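Local atomic coordinates of conserved exported protein (Bacteroides fragilis, PDB entry 3CLW), a protein that is of uncharacterised function but probably hydrolyses O-glycosidic bonds, as a TIM-barrel protein related to glycoside hydrolase family 30. Residues A[276-281]-A[352-357]; A[286-291]-A[342-347]; A[67-72]-A[229-234]; A[297-300]-A[305-308]. One frame throughout, in Å; residues are numbered along the deposited sequence. Where two conformers were deposited one is given.

Contact 1 of 4, residues A[276-281]-A[352-357]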
loop_
_atom_site.group_PDB
_atom_site.type_symbol
_atom_site.label_atom_id
_atom_site.label_comp_id
_atom_site.label_asym_id
_atom_site.label_seq_id
_atom_site.Cartn_x
_atom_site.Cartn_y
_atom_site.Cartn_z
ATOM N N ALA A 276 6.076 4.880 -4.779
ATOM C CA ALA A 276 7.162 3.904 -4.742
ATOM C C ALA A 276 6.936 2.896 -3.619
ATOM O O ALA A 276 6.177 3.152 -2.681
ATOM C CB ALA A 276 8.526 4.594 -4.575
ATOM N N HIS A 277 7.617 1.759 -3.733
ATOM C CA HIS A 277 7.513 0.658 -2.773
ATOM C C HIS A 277 8.622 0.706 -1.746
ATOM O O HIS A 277 9.720 1.201 -2.028
ATOM C CB HIS A 277 7.513 -0.671 -3.535
ATOM C CG HIS A 277 6.436 -0.750 -4.575
ATOM N ND1 HIS A 277 6.346 -1.772 -5.491
ATOM C CD2 HIS A 277 5.430 0.106 -4.869
ATOM C CE1 HIS A 277 5.313 -1.561 -6.288
ATOM N NE2 HIS A 277 4.721 -0.446 -5.909
ATOM N N ASP A 278 8.313 0.216 -0.551
ATOM C CA ASP A 278 9.231 0.187 0.603
ATOM C C ASP A 278 10.319 -0.884 0.533
ATOM O O ASP A 278 11.232 -0.892 1.357
ATOM C CB ASP A 278 8.429 -0.065 1.867
ATOM C CG ASP A 278 7.607 1.119 2.269
ATOM O OD1 ASP A 278 8.193 2.172 2.610
ATOM O OD2 ASP A 278 6.368 0.985 2.268
ATOM N N TYR A 279 10.201 -1.807 -0.408
ATOM C CA TYR A 279 11.136 -2.922 -0.502
ATOM C C TYR A 279 12.617 -2.505 -0.459
ATOM O O TYR A 279 12.980 -1.483 -1.015
ATOM C CB TYR A 279 10.862 -3.717 -1.778
ATOM C CG TYR A 279 9.471 -4.331 -1.834
ATOM C CD1 TYR A 279 9.119 -5.390 -0.972
ATOM C CD2 TYR A 279 8.524 -3.878 -2.747
ATOM C CE1 TYR A 279 7.855 -5.973 -1.012
ATOM C CE2 TYR A 279 7.248 -4.456 -2.802
ATOM C CZ TYR A 279 6.925 -5.515 -1.923
ATOM O OH TYR A 279 5.694 -6.119 -1.956
ATOM N N TRP A 280 13.441 -3.312 0.221
ATOM C CA TRP A 280 14.916 -3.173 0.293
ATOM C C TRP A 280 15.454 -1.902 0.925
ATOM O O TRP A 280 16.633 -1.594 0.804
ATOM C CB TRP A 280 15.579 -3.428 -1.069
ATOM C CG TRP A 280 14.902 -4.495 -1.815
ATOM C CD1 TRP A 280 14.218 -4.353 -2.982
ATOM C CD2 TRP A 280 14.782 -5.872 -1.426
ATOM N NE1 TRP A 280 13.675 -5.566 -3.362
ATOM C CE2 TRP A 280 14.000 -6.516 -2.423
ATOM C CE3 TRP A 280 15.261 -6.631 -0.335
ATOM C CZ2 TRP A 280 13.691 -7.897 -2.375
ATOM C CZ3 TRP A 280 14.935 -8.011 -0.263
ATOM C CH2 TRP A 280 14.159 -8.628 -1.287
ATOM N N SER A 281 14.610 -1.162 1.617
ATOM C CA SER A 281 15.050 0.088 2.196
ATOM C C SER A 281 14.565 0.218 3.638
ATOM O O SER A 281 14.651 1.290 4.231
ATOM C CB SER A 281 14.596 1.290 1.335
ATOM O OG SER A 281 13.170 1.444 1.298
ATOM N N SER A 352 1.376 10.512 1.928
ATOM C CA SER A 352 -0.077 10.636 2.129
ATOM C C SER A 352 -0.862 9.327 2.179
ATOM O O SER A 352 -2.066 9.339 2.451
ATOM C CB SER A 352 -0.716 11.597 1.104
ATOM O OG SER A 352 -0.394 12.953 1.419
ATOM N N ALA A 353 -0.209 8.211 1.861
ATOM C CA ALA A 353 -0.838 6.883 1.882
ATOM C C ALA A 353 0.236 5.866 2.175
ATOM O O ALA A 353 1.397 6.091 1.808
ATOM C CB ALA A 353 -1.504 6.550 0.573
ATOM N N TRP A 354 -0.153 4.762 2.827
ATOM C CA TRP A 354 0.714 3.586 3.028
ATOM C C TRP A 354 -0.075 2.343 2.612
ATOM O O TRP A 354 -1.193 2.138 3.088
ATOM C CB TRP A 354 1.202 3.480 4.487
ATOM C CG TRP A 354 2.369 2.571 4.582
ATOM C CD1 TRP A 354 3.694 2.919 4.486
ATOM C CD2 TRP A 354 2.337 1.137 4.720
ATOM N NE1 TRP A 354 4.479 1.795 4.578
ATOM C CE2 TRP A 354 3.674 0.688 4.702
ATOM C CE3 TRP A 354 1.301 0.187 4.837
ATOM C CZ2 TRP A 354 4.014 -0.674 4.827
ATOM C CZ3 TRP A 354 1.633 -1.157 4.942
ATOM C CH2 TRP A 354 2.987 -1.572 4.950
ATOM N N GLN A 355 0.483 1.533 1.712
ATOM C CA GLN A 355 -0.285 0.439 1.101
ATOM C C GLN A 355 0.454 -0.901 1.154
ATOM O O GLN A 355 1.621 -1.003 0.750
ATOM C CB GLN A 355 -0.668 0.789 -0.341
ATOM C CG GLN A 355 -1.083 2.277 -0.521
ATOM C CD GLN A 355 -1.709 2.563 -1.853
ATOM O OE1 GLN A 355 -1.121 2.251 -2.888
ATOM N NE2 GLN A 355 -2.904 3.159 -1.850
ATOM N N TRP A 356 -0.219 -1.901 1.705
ATOM C CA TRP A 356 0.262 -3.285 1.664
ATOM C C TRP A 356 0.258 -3.832 0.246
ATOM O O TRP A 356 -0.480 -3.344 -0.602
ATOM C CB TRP A 356 -0.663 -4.202 2.517
ATOM C CG TRP A 356 -0.383 -4.135 3.942
ATOM C CD1 TRP A 356 -1.088 -3.440 4.895
ATOM C CD2 TRP A 356 0.686 -4.788 4.627
ATOM N NE1 TRP A 356 -0.522 -3.638 6.134
ATOM C CE2 TRP A 356 0.570 -4.456 5.998
ATOM C CE3 TRP A 356 1.742 -5.624 4.215
ATOM C CZ2 TRP A 356 1.473 -4.919 6.955
ATOM C CZ3 TRP A 356 2.641 -6.084 5.167
ATOM C CH2 TRP A 356 2.495 -5.747 6.520
ATOM N N TRP A 357 1.069 -4.859 0.017
ATOM C CA TRP A 357 0.875 -5.772 -1.094
ATOM C C TRP A 357 -0.374 -6.645 -0.749
ATOM O O TRP A 357 -1.353 -6.150 -0.140
ATOM C CB TRP A 357 2.199 -6.559 -1.324
ATOM C CG TRP A 357 2.217 -7.663 -2.351
ATOM C CD1 TRP A 357 2.713 -8.919 -2.163
ATOM C CD2 TRP A 357 1.705 -7.638 -3.702
ATOM N NE1 TRP A 357 2.558 -9.672 -3.296
ATOM C CE2 TRP A 357 1.933 -8.918 -4.254
ATOM C CE3 TRP A 357 1.053 -6.672 -4.482
ATOM C CZ2 TRP A 357 1.553 -9.260 -5.560
ATOM C CZ3 TRP A 357 0.679 -7.006 -5.781
ATOM C CH2 TRP A 357 0.929 -8.297 -6.306
HETATM O O HOH W 1 4.111 0.510 0.792
#
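Asp-278 and Tyr-279 both carry CG beside the backbone N and opposite the carbonyl carbon (chi1 -72° in Asp-278), whereas Trp-354 and Trp-357 turn CG away from their own N; the two choices together bring the carboxylate to the first indole and the phenol to the second. Asp-278 OD2 lies 3.1 Å from Trp-354 NE1, at an oblique approach, with the carboxylate and ring planes 24° apart. A water links the carboxylate to the strand backbone: it donates to Asp-278 OD2 at 2.7 Å and to Gln-355 O at 2.9 Å, sitting over one face of the Trp-354 ring towards its rim. Further along, Tyr-279 OH reaches Trp-357 CB at 3.6 Å, while its hydrogen bond goes to Glu-312. Strand 307-310 lies between strands 270-276 and 353-356, and the contact spans it near the C-terminal ends of the barrel strands, where enzymes of this fold keep their active sites. Asp-345 stands close to both Asp-278 OD1 and the Trp-354 nitrogen, and Arg-292, salt-bridged to both aspartates, probably offsets their charge. Between these segments the clear polar link is the water bridge from a buried carboxylate.

Contact 2 of 4, residues A[286-291]-A[342-347]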
loop_
_atom_site.group_PDB
_atom_site.type_symbol
_atom_site.label_atom_id
_atom_site.label_comp_id
_atom_site.label_asym_id
_atom_site.label_seq_id
_atom_site.Cartn_x
_atom_site.Cartn_y
_atom_site.Cartn_z
ATOM N N THR A 286 19.748 3.149 9.399
ATOM C CA THR A 286 20.406 4.290 8.736
ATOM C C THR A 286 19.827 4.483 7.321
ATOM O O THR A 286 19.440 5.593 6.934
ATOM C CB THR A 286 21.961 4.198 8.736
ATOM O OG1 THR A 286 22.388 3.033 8.017
ATOM C CG2 THR A 286 22.474 4.096 10.135
ATOM N N LEU A 287 19.735 3.391 6.573
ATOM C CA LEU A 287 19.132 3.430 5.250
ATOM C C LEU A 287 17.659 3.851 5.335
ATOM O O LEU A 287 17.211 4.715 4.581
ATOM C CB LEU A 287 19.303 2.079 4.556
ATOM C CG LEU A 287 18.547 1.808 3.249
ATOM C CD1 LEU A 287 18.996 2.780 2.131
ATOM C CD2 LEU A 287 18.737 0.347 2.833
ATOM N N LEU A 288 16.922 3.242 6.270
ATOM C CA LEU A 288 15.499 3.520 6.463
ATOM C C LEU A 288 15.251 5.024 6.529
ATOM O O LEU A 288 14.436 5.574 5.769
ATOM C CB LEU A 288 14.978 2.815 7.730
ATOM C CG LEU A 288 13.631 3.200 8.384
ATOM C CD1 LEU A 288 12.427 2.544 7.700
ATOM C CD2 LEU A 288 13.632 2.856 9.868
ATOM N N VAL A 289 15.956 5.700 7.427
ATOM C CA VAL A 289 15.667 7.119 7.661
ATOM C C VAL A 289 16.249 8.079 6.606
ATOM O O VAL A 289 15.578 9.040 6.217
ATOM C CB VAL A 289 16.011 7.575 9.115
ATOM C CG1 VAL A 289 15.228 6.733 10.132
ATOM C CG2 VAL A 289 17.538 7.531 9.401
ATOM N N ASP A 290 17.476 7.808 6.146
ATOM C CA ASP A 290 18.151 8.628 5.122
ATOM C C ASP A 290 17.386 8.687 3.801
ATOM O O ASP A 290 17.100 9.779 3.288
ATOM C CB ASP A 290 19.558 8.091 4.826
ATOM C CG ASP A 290 20.559 8.372 5.948
ATOM O OD1 ASP A 290 21.676 7.794 5.869
ATOM O OD2 ASP A 290 20.250 9.149 6.897
ATOM N N ILE A 291 17.056 7.517 3.243
ATOM C CA ILE A 291 16.373 7.487 1.953
ATOM C C ILE A 291 15.009 8.191 2.001
ATOM O O ILE A 291 14.660 8.917 1.068
ATOM C CB ILE A 291 16.260 6.072 1.355
ATOM C CG1 ILE A 291 15.864 6.161 -0.136
ATOM C CG2 ILE A 291 15.259 5.218 2.132
ATOM C CD1 ILE A 291 16.279 4.996 -0.957
ATOM N N ILE A 342 5.999 2.213 8.581
ATOM C CA ILE A 342 4.863 3.114 8.467
ATOM C C ILE A 342 5.181 4.492 9.059
ATOM O O ILE A 342 4.978 5.528 8.389
ATOM C CB ILE A 342 3.551 2.534 9.070
ATOM C CG1 ILE A 342 3.077 1.335 8.239
ATOM C CG2 ILE A 342 2.429 3.628 9.121
ATOM C CD1 ILE A 342 1.919 0.510 8.854
ATOM N N HIS A 343 5.674 4.496 10.300
ATOM C CA HIS A 343 5.969 5.739 10.985
ATOM C C HIS A 343 6.932 6.643 10.196
ATOM O O HIS A 343 6.705 7.837 10.067
ATOM C CB HIS A 343 6.553 5.458 12.350
ATOM C CG HIS A 343 7.107 6.676 13.015
ATOM N ND1 HIS A 343 6.334 7.518 13.781
ATOM C CD2 HIS A 343 8.350 7.206 13.007
ATOM C CE1 HIS A 343 7.084 8.510 14.225
ATOM N NE2 HIS A 343 8.306 8.344 13.761
ATOM N N ASN A 344 8.006 6.056 9.683
ATOM C CA ASN A 344 9.014 6.790 8.935
ATOM C C ASN A 344 8.511 7.261 7.567
ATOM O O ASN A 344 8.838 8.376 7.128
ATOM C CB ASN A 344 10.302 5.964 8.840
ATOM C CG ASN A 344 11.037 5.918 10.164
ATOM O OD1 ASN A 344 11.754 6.854 10.506
ATOM N ND2 ASN A 344 10.842 4.844 10.930
ATOM N N ASP A 345 7.692 6.440 6.908
ATOM C CA ASP A 345 7.023 6.906 5.699
ATOM C C ASP A 345 6.160 8.136 5.933
ATOM O O ASP A 345 6.215 9.103 5.156
ATOM C CB ASP A 345 6.219 5.792 5.037
ATOM C CG ASP A 345 7.100 4.872 4.210
ATOM O OD1 ASP A 345 8.253 5.252 3.914
ATOM O OD2 ASP A 345 6.661 3.770 3.859
ATOM N N LEU A 346 5.356 8.092 6.990
ATOM C CA LEU A 346 4.459 9.195 7.347
ATOM C C LEU A 346 5.189 10.443 7.849
ATOM O O LEU A 346 4.790 11.544 7.560
ATOM C CB LEU A 346 3.460 8.734 8.416
ATOM C CG LEU A 346 2.415 7.690 8.028
ATOM C CD1 LEU A 346 1.619 7.244 9.252
ATOM C CD2 LEU A 346 1.494 8.202 6.904
ATOM N N THR A 347 6.257 10.250 8.616
ATOM C CA THR A 347 6.908 11.369 9.288
ATOM C C THR A 347 8.173 11.866 8.594
ATOM O O THR A 347 8.518 13.008 8.751
ATOM C CB THR A 347 7.244 11.040 10.763
ATOM O OG1 THR A 347 8.151 9.936 10.789
ATOM C CG2 THR A 347 5.996 10.689 11.551
#
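Val-289 and Asn-344 mark the closest backbone approach, their CA atoms 6.8 Å apart, between helix 285-300 and helix 328-347. Both helices belong to the layer that surrounds the strands of the TIM barrel, and the contact illustrates how two segments of such helices can meet through a single small polar residue on one side. Each segment keeps regular helical bonding, with Asp-290 N bound to Thr-286 O and Leu-346 N to Ile-342 O. Asn-344 aims its CB at the other helix and sets its amide between two aliphatic side chains. Leu-288, whose CG is turned away from its own backbone N (chi1 164°), swings CD2 to 3.6 Å from Asn-344 ND2, the two side chains crossing at about a right angle. CD1 of the same leucine comes to 4.2 Å from Asn-344 CB. The carbonyl end of the amide meets the valine instead, with Asn-344 OD1 3.5 Å from Val-289 CG1. Leu-288 and Val-289 thus take the two ends of one amide, in contacts of the van der Waals kind. ND2 donates to the carbonyl of Arg-340, one turn back in its own helix. Beyond the interface, Met-428 of strand 427-433 also packs on Asn-344, so the interface adjoins the neighbouring beta structure. At the end of helix 328-347, Thr-347 OG1 donates to His-343 O at 2.6 Å, standing 41° out of the carbonyl plane, and that same oxygen also accepts from Thr-347 N.

Contact 3 of 4, residues A[67-72]-A[229-234]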
loop_
_atom_site.group_PDB
_atom_site.type_symbol
_atom_site.label_atom_id
_atom_site.label_comp_id
_atom_site.label_asym_id
_atom_site.label_seq_id
_atom_site.Cartn_x
_atom_site.Cartn_y
_atom_site.Cartn_z
ATOM N N ASN A 67 -8.561 2.566 1.205
ATOM C CA ASN A 67 -8.432 2.382 -0.239
ATOM C C ASN A 67 -8.299 0.871 -0.432
ATOM O O ASN A 67 -7.982 0.149 0.539
ATOM C CB ASN A 67 -7.206 3.124 -0.796
ATOM C CG ASN A 67 -6.983 2.878 -2.306
ATOM O OD1 ASN A 67 -7.745 3.343 -3.159
ATOM N ND2 ASN A 67 -5.929 2.167 -2.628
ATOM N N TRP A 68 -8.574 0.386 -1.642
ATOM C CA TRP A 68 -8.391 -1.051 -1.982
ATOM C C TRP A 68 -7.796 -1.126 -3.379
ATOM O O TRP A 68 -8.312 -0.477 -4.300
ATOM C CB TRP A 68 -9.725 -1.807 -1.936
ATOM C CG TRP A 68 -9.685 -3.332 -2.203
ATOM C CD1 TRP A 68 -10.371 -4.020 -3.185
ATOM C CD2 TRP A 68 -8.985 -4.319 -1.442
ATOM N NE1 TRP A 68 -10.143 -5.369 -3.079
ATOM C CE2 TRP A 68 -9.294 -5.587 -2.012
ATOM C CE3 TRP A 68 -8.113 -4.261 -0.337
ATOM C CZ2 TRP A 68 -8.733 -6.791 -1.527
ATOM C CZ3 TRP A 68 -7.562 -5.464 0.158
ATOM C CH2 TRP A 68 -7.878 -6.712 -0.446
ATOM N N ARG A 69 -6.692 -1.859 -3.526
ATOM C CA ARG A 69 -6.041 -1.927 -4.830
ATOM C C ARG A 69 -6.496 -3.189 -5.597
ATOM O O ARG A 69 -6.288 -4.317 -5.135
ATOM C CB ARG A 69 -4.518 -1.877 -4.709
ATOM C CG ARG A 69 -3.945 -0.596 -4.070
ATOM C CD ARG A 69 -2.427 -0.704 -3.811
ATOM N NE ARG A 69 -1.686 -1.047 -5.031
ATOM C CZ ARG A 69 -1.087 -0.166 -5.841
ATOM N NH1 ARG A 69 -1.084 1.149 -5.578
ATOM N NH2 ARG A 69 -0.465 -0.616 -6.918
ATOM N N VAL A 70 -7.118 -2.973 -6.757
ATOM C CA VAL A 70 -7.639 -4.040 -7.600
ATOM C C VAL A 70 -6.715 -4.319 -8.815
ATOM O O VAL A 70 -6.423 -3.417 -9.616
ATOM C CB VAL A 70 -9.091 -3.702 -8.045
ATOM C CG1 VAL A 70 -9.650 -4.751 -9.038
ATOM C CG2 VAL A 70 -9.968 -3.579 -6.825
ATOM N N ASN A 71 -6.257 -5.562 -8.924
ATOM C CA ASN A 71 -5.432 -6.009 -10.042
ATOM C C ASN A 71 -6.295 -6.311 -11.266
ATOM O O ASN A 71 -6.945 -7.362 -11.353
ATOM C CB ASN A 71 -4.625 -7.274 -9.654
ATOM C CG ASN A 71 -3.603 -7.691 -10.734
ATOM O OD1 ASN A 71 -3.250 -8.853 -10.836
ATOM N ND2 ASN A 71 -3.154 -6.753 -11.536
ATOM N N ILE A 72 -6.285 -5.376 -12.212
ATOM C CA ILE A 72 -6.933 -5.570 -13.484
ATOM C C ILE A 72 -6.073 -6.561 -14.266
ATOM O O ILE A 72 -4.882 -6.320 -14.525
ATOM C CB ILE A 72 -7.115 -4.226 -14.224
ATOM C CG1 ILE A 72 -8.015 -3.278 -13.394
ATOM C CG2 ILE A 72 -7.675 -4.444 -15.606
ATOM C CD1 ILE A 72 -9.417 -3.819 -13.065
ATOM N N ILE A 229 1.789 7.012 -10.935
ATOM C CA ILE A 229 3.047 6.384 -11.342
ATOM C C ILE A 229 4.082 6.723 -10.277
ATOM O O ILE A 229 3.843 7.589 -9.469
ATOM C CB ILE A 229 3.492 6.895 -12.776
ATOM C CG1 ILE A 229 3.671 8.416 -12.771
ATOM C CG2 ILE A 229 2.453 6.487 -13.832
ATOM C CD1 ILE A 229 4.649 8.941 -13.786
ATOM N N PRO A 230 5.281 6.113 -10.318
ATOM C CA PRO A 230 5.727 5.007 -11.178
ATOM C C PRO A 230 5.716 3.616 -10.563
ATOM O O PRO A 230 6.012 2.648 -11.272
ATOM C CB PRO A 230 7.161 5.409 -11.510
ATOM C CG PRO A 230 7.618 6.106 -10.241
ATOM C CD PRO A 230 6.412 6.727 -9.588
ATOM N N GLU A 231 5.414 3.498 -9.268
ATOM C CA GLU A 231 5.398 2.173 -8.604
ATOM C C GLU A 231 6.749 1.462 -8.717
ATOM O O GLU A 231 6.812 0.223 -8.907
ATOM C CB GLU A 231 4.297 1.256 -9.170
ATOM C CG GLU A 231 2.918 1.875 -9.206
ATOM C CD GLU A 231 2.088 1.601 -7.949
ATOM O OE1 GLU A 231 0.850 1.820 -8.013
ATOM O OE2 GLU A 231 2.659 1.168 -6.909
ATOM N N VAL A 232 7.827 2.236 -8.598
ATOM C CA VAL A 232 9.173 1.630 -8.594
ATOM C C VAL A 232 9.387 0.647 -7.417
ATOM O O VAL A 232 8.969 0.908 -6.287
ATOM C CB VAL A 232 10.347 2.692 -8.685
ATOM C CG1 VAL A 232 10.492 3.240 -10.156
ATOM C CG2 VAL A 232 10.203 3.807 -7.683
ATOM N N GLY A 233 10.045 -0.469 -7.698
ATOM C CA GLY A 233 10.225 -1.510 -6.687
ATOM C C GLY A 233 11.092 -1.149 -5.500
ATOM O O GLY A 233 11.000 -1.764 -4.440
ATOM N N ASP A 234 11.935 -0.141 -5.684
ATOM C CA ASP A 234 12.912 0.287 -4.683
ATOM C C ASP A 234 12.931 1.812 -4.743
ATOM O O ASP A 234 12.988 2.397 -5.846
ATOM C CB ASP A 234 14.297 -0.323 -5.008
ATOM C CG ASP A 234 15.325 -0.143 -3.871
ATOM O OD1 ASP A 234 15.378 0.940 -3.252
ATOM O OD2 ASP A 234 16.110 -1.084 -3.619
#
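Both terminal nitrogens of Arg-69 converge on one carboxylate oxygen of Glu-231 in a salt bridge: Arg-69 NH2 donates to Glu-231 OE1 at 3.0 Å and NH1 donates to the same OE1 at 3.2 Å. The oxygen lies at the edge of the guanidinium, nearly in its plane, but the two flat groups stand 79° apart, which rules out the familiar side-by-side pairing of both oxygens with both nitrogens. From NH1 the syn lone pair of OE1 is used; NH2 meets OE1 from above the carboxylate plane, 46° out of it. The side chains approach head-on across the interior of the TIM barrel, bridging strands 68-71 and 226-232, whose nearest CA atoms, those of Arg-69 and Glu-231, are 12.7 Å apart. A bend at chi2 (-92°) in Glu-231 helps turn its carboxylate to the guanidinium. Around the pair, OE1 also bonds Ser-182, OE2 bonds His-277 and Ser-311, and NH1 of the arginine donates to Gln-355. Farther out, Arg-69 packs on Leu-126 of the adjoining strand. The buried ion pair probably balances charge in the barrel core, and the several bonds on each group limit how far either can rotate.

Contact 4 of 4, residues A[297-300]-A[305-308]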
loop_
_atom_site.group_PDB
_atom_site.type_symbol
_atom_site.label_atom_id
_atom_site.label_comp_id
_atom_site.label_asym_id
_atom_site.label_seq_id
_atom_site.Cartn_x
_atom_site.Cartn_y
_atom_site.Cartn_z
ATOM N N LYS A 297 12.944 15.823 0.936
ATOM C CA LYS A 297 13.832 16.929 0.569
ATOM C C LYS A 297 13.707 17.222 -0.936
ATOM O O LYS A 297 13.359 18.337 -1.309
ATOM C CB LYS A 297 15.284 16.632 0.961
ATOM C CG LYS A 297 16.266 17.850 0.837
ATOM C CD LYS A 297 17.615 17.452 0.181
ATOM C CE LYS A 297 18.220 16.149 0.761
ATOM N NZ LYS A 297 19.368 15.489 -0.035
ATOM N N GLU A 298 13.940 16.218 -1.779
ATOM C CA GLU A 298 13.897 16.405 -3.240
ATOM C C GLU A 298 12.506 16.673 -3.753
ATOM O O GLU A 298 12.315 17.529 -4.599
ATOM C CB GLU A 298 14.441 15.201 -4.012
ATOM C CG GLU A 298 15.796 14.684 -3.589
ATOM C CD GLU A 298 16.888 15.684 -3.721
ATOM O OE1 GLU A 298 17.969 15.450 -3.111
ATOM O OE2 GLU A 298 16.669 16.701 -4.421
ATOM N N LEU A 299 11.528 15.909 -3.263
ATOM C CA LEU A 299 10.152 16.071 -3.762
ATOM C C LEU A 299 9.543 17.398 -3.358
ATOM O O LEU A 299 8.849 18.009 -4.155
ATOM C CB LEU A 299 9.237 14.898 -3.365
ATOM C CG LEU A 299 7.930 14.688 -4.128
ATOM C CD1 LEU A 299 8.085 14.705 -5.655
ATOM C CD2 LEU A 299 7.263 13.386 -3.652
ATOM N N SER A 300 9.767 17.849 -2.134
ATOM C CA SER A 300 9.105 19.091 -1.708
ATOM C C SER A 300 9.698 20.370 -2.363
ATOM O O SER A 300 9.049 21.411 -2.417
ATOM C CB SER A 300 9.080 19.204 -0.187
ATOM O OG SER A 300 10.392 19.401 0.311
ATOM N N ASN A 305 3.802 20.985 -4.723
ATOM C CA ASN A 305 3.031 20.373 -3.642
ATOM C C ASN A 305 2.687 18.906 -3.978
ATOM O O ASN A 305 1.593 18.433 -3.690
ATOM C CB ASN A 305 1.764 21.201 -3.340
ATOM C CG ASN A 305 1.253 21.018 -1.908
ATOM O OD1 ASN A 305 2.026 20.773 -0.978
ATOM N ND2 ASN A 305 -0.054 21.171 -1.724
ATOM N N THR A 306 3.629 18.202 -4.590
ATOM C CA THR A 306 3.435 16.821 -4.995
ATOM C C THR A 306 3.423 15.928 -3.781
ATOM O O THR A 306 4.264 16.049 -2.914
ATOM C CB THR A 306 4.508 16.403 -6.012
ATOM O OG1 THR A 306 4.392 17.274 -7.140
ATOM C CG2 THR A 306 4.348 14.935 -6.473
ATOM N N LYS A 307 2.425 15.056 -3.717
ATOM C CA LYS A 307 2.348 14.036 -2.666
ATOM C C LYS A 307 3.316 12.849 -2.879
ATOM O O LYS A 307 3.824 12.603 -3.980
ATOM C CB LYS A 307 0.911 13.536 -2.530
ATOM C CG LYS A 307 -0.058 14.523 -1.887
ATOM C CD LYS A 307 -1.450 14.002 -1.968
ATOM C CE LYS A 307 -2.384 14.862 -1.150
ATOM N NZ LYS A 307 -3.779 14.325 -1.152
ATOM N N PHE A 308 3.551 12.119 -1.794
ATOM C CA PHE A 308 4.159 10.805 -1.882
ATOM C C PHE A 308 3.203 9.700 -1.361
ATOM O O PHE A 308 2.489 9.919 -0.396
ATOM C CB PHE A 308 5.497 10.773 -1.113
ATOM C CG PHE A 308 6.183 9.439 -1.196
ATOM C CD1 PHE A 308 6.767 9.031 -2.383
ATOM C CD2 PHE A 308 6.182 8.586 -0.108
ATOM C CE1 PHE A 308 7.379 7.793 -2.476
ATOM C CE2 PHE A 308 6.767 7.348 -0.182
ATOM C CZ PHE A 308 7.372 6.939 -1.364
HETATM O O HOH W 2 6.160 18.909 -3.438
#
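Leu-299 makes an apolar packing contact between the end of helix 285-300 and the start of strand 307-310, within the beta-alpha-beta unit formed by strand 270-276, that helix and that strand. Its partners are Thr-306, Lys-307 and Phe-308, only a few residues farther along the chain, where the polypeptide leaves the helix and enters the N-terminal end of the next barrel strand. The nearest backbone pair is Leu-299 and Thr-306, with CA atoms 6.9 Å apart. CG of Leu-299 stands opposite its backbone N (chi1 -162°), and the two methyl groups then divide the work. CD1 packs against the methyl of Thr-306, 3.8 Å from CG2, the side chains crossing at about a right angle. CD2 reaches farther along the strand: it lies 3.5 Å from Lys-307 O and 4.0 Å from Phe-308 CB. Thr-306 thereby shows two different sides, its CG2 turned to the leucine while OG1 is hydrogen-bonded to Asn-272 and Asn-302. Lys-307 directs its CB away from the helix, and its ammonium group forms salt bridges with Asp-20 and Glu-18. A water lies 2.9 Å from Leu-299 O, where it can donate, and accepts a weak bond from Thr-306 N, also at 2.9 Å. Val-274 of the preceding strand touches both Leu-299 and Thr-306, and Ile-252 covers the leucine further. The chemistry is accordingly divided: methyl groups pack the helix end against the strand, while a water sits between the two backbones, weakly bonded on the Thr-306 side.

Along the chain contact 3 closes first; contact 1 then opens a loop that encloses contact 2, and contact 4 lies inside contact 2. Contacts 1, 3 and 4 all reach strands of the TIM barrel, whereas contact 2 joins its surrounding helices. Contacts 1 and 3, centres about 9 Å apart, meet through His-277 with Glu-231 and Gln-355 with Arg-69, a polar network inside the barrel, probably near the active site this fold keeps at its strand ends. Contact 2 lies about 11 Å from contact 1, centre to centre, and Arg-292 bridges Asp-278 and Asp-345 there. Contact 4 shares helix 285-300 with contact 2 and lies at the N-terminal end of strand 307-310, where Ser-352 N probably bonds to Phe-308 O.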